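Local coordinates for flavin reductase domain protein (Arthrobacter sp., PDB 2QCK) that reduces flavin as a flavin reductase domain protein, probably binding FMN and drawing electrons from a nicotinamide cofactor, at the interface of chains A and B. Sequence-based numbering; all coordinates share one arbitrary frame. Chains: chain A/B, Flavin reductase domain protein.

The interface of chains A and B. Residues chain A 128-131; chain B 47, 49-50, 52.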
loop_
_atom_site.group_PDB
_atom_site.type_symbol
_atom_site.label_atom_id
_atom_site.label_comp_id
_atom_site.label_asym_id
_atom_site.label_seq_id
_atom_site.Cartn_x
_atom_site.Cartn_y
_atom_site.Cartn_z
ATOM N N PHE A 128 17.664 -0.595 1.833
ATOM C CA PHE A 128 18.215 -1.921 1.918
ATOM C C PHE A 128 19.127 -2.128 0.701
ATOM O O PHE A 128 19.605 -1.155 0.068
ATOM C CB PHE A 128 17.072 -2.952 2.075
ATOM C CG PHE A 128 16.264 -2.758 3.343
ATOM C CD1 PHE A 128 15.249 -1.818 3.399
ATOM C CD2 PHE A 128 16.593 -3.448 4.502
ATOM C CE1 PHE A 128 14.553 -1.587 4.577
ATOM C CE2 PHE A 128 15.892 -3.229 5.688
ATOM C CZ PHE A 128 14.880 -2.279 5.720
ATOM N N GLU A 129 19.388 -3.376 0.354
ATOM C CA GLU A 129 20.331 -3.648 -0.733
ATOM C C GLU A 129 19.805 -3.143 -2.063
ATOM O O GLU A 129 20.515 -2.522 -2.819
ATOM C CB GLU A 129 20.575 -5.141 -0.866
ATOM C CG GLU A 129 20.960 -5.850 0.435
ATOM C CD GLU A 129 19.761 -6.282 1.265
ATOM O OE1 GLU A 129 18.706 -5.682 1.084
ATOM O OE2 GLU A 129 19.886 -7.214 2.078
ATOM N N ASN A 130 18.559 -3.450 -2.385
ATOM C CA ASN A 130 18.061 -3.091 -3.693
ATOM C C ASN A 130 16.796 -2.304 -3.671
ATOM O O ASN A 130 16.265 -1.962 -4.737
ATOM C CB ASN A 130 17.813 -4.353 -4.475
ATOM C CG ASN A 130 19.074 -5.163 -4.678
ATOM O OD1 ASN A 130 19.987 -4.707 -5.358
ATOM N ND2 ASN A 130 19.126 -6.370 -4.105
ATOM N N ASN A 131 16.248 -2.057 -2.479
ATOM C CA ASN A 131 15.022 -1.299 -2.396
ATOM C C ASN A 131 15.052 -0.390 -1.203
ATOM O O ASN A 131 15.862 -0.580 -0.302
ATOM C CB ASN A 131 13.824 -2.246 -2.259
ATOM C CG ASN A 131 13.771 -3.286 -3.390
ATOM O OD1 ASN A 131 13.075 -3.109 -4.383
ATOM N ND2 ASN A 131 14.563 -4.312 -3.271
ATOM N N SER B 47 10.818 -5.977 -1.033
ATOM C CA SER B 47 11.912 -6.595 -1.785
ATOM C C SER B 47 11.679 -8.062 -2.012
ATOM O O SER B 47 10.856 -8.684 -1.374
ATOM C CB SER B 47 13.270 -6.394 -1.103
ATOM O OG SER B 47 13.326 -7.089 0.125
ATOM N N GLN B 49 14.583 -10.364 -2.634
ATOM C CA GLN B 49 15.669 -11.121 -2.044
ATOM C C GLN B 49 16.430 -10.254 -1.090
ATOM O O GLN B 49 17.054 -9.296 -1.511
ATOM C CB GLN B 49 16.619 -11.617 -3.126
ATOM C CG GLN B 49 16.022 -12.710 -4.011
ATOM C CD GLN B 49 16.659 -12.790 -5.397
ATOM O OE1 GLN B 49 16.760 -11.782 -6.115
ATOM N NE2 GLN B 49 17.063 -13.995 -5.789
ATOM N N PRO B 50 16.319 -10.515 0.211
ATOM C CA PRO B 50 15.328 -11.375 0.798
ATOM C C PRO B 50 13.945 -10.744 0.606
ATOM O O PRO B 50 13.836 -9.538 0.286
ATOM C CB PRO B 50 15.714 -11.380 2.270
ATOM C CG PRO B 50 16.358 -10.028 2.463
ATOM C CD PRO B 50 17.180 -9.904 1.241
ATOM N N ARG B 52 10.670 -9.097 1.617
ATOM C CA ARG B 52 10.188 -8.217 2.680
ATOM C C ARG B 52 8.921 -7.481 2.277
ATOM O O ARG B 52 8.696 -7.213 1.121
ATOM C CB ARG B 52 11.217 -7.146 3.043
ATOM C CG ARG B 52 12.658 -7.576 3.224
ATOM C CD ARG B 52 13.431 -6.410 3.810
ATOM N NE ARG B 52 14.730 -6.187 3.177
ATOM C CZ ARG B 52 15.850 -6.806 3.517
ATOM N NH1 ARG B 52 15.858 -7.715 4.483
ATOM N NH2 ARG B 52 16.972 -6.518 2.889
#
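A:Phe128 and A:Glu129 meet B:Arg52 where the chain A backbone leaves the extended conformation of A:Phe128, turns at A:Glu129 (phi/psi -65/-48) and enters strand 131-143, facing the extended B:Arg52 of strand 51-58, just past the cis peptide before B:Pro50. Two hairpin turns of the flavin reductase-like fold thus face each other across a two-fold interface that is probably the biological dimer. The bend of the arginine chain at chi3 (-136°) turns its guanidinium against the turn of chain A, where its long reach and flat charged end suit both partners. B:Arg52 NH2 forms a salt bridge and hydrogen bond with A:Glu129 OE1 at 2.6 Å, using the syn lone pair of that oxygen, though the bond is far from straight. A:Glu129 OE2 lies 3.1 Å from the same B:Arg52 NH2, which therefore meets both oxygens. Carboxylate and guanidinium are nearly coplanar, although the two chains cross at about a right angle. The CD2 side of the A:Phe128 ring lies against one guanidinium face, the planes tilted, and B:Arg52 NE sits over the ring, 4.0 Å from the A:Phe128 centroid, a cation-pi contact. An alanine in place of B:Arg52 would probably leave the A:Glu129 carboxylate without its countercharge and the phenyl face without its cover. Alongside, A:Asn131 ND2 packs 3.3 Å from B:Ser47 CB. B:Ser47 OG, set between its backbone N and carbonyl carbon, points at B:Pro50 O, bonding it at 2.5 Å, and probably steadies the turn. B:Pro50, whose ring suits the cis peptide, brings CD to 3.9 Å from A:Glu129 OE2.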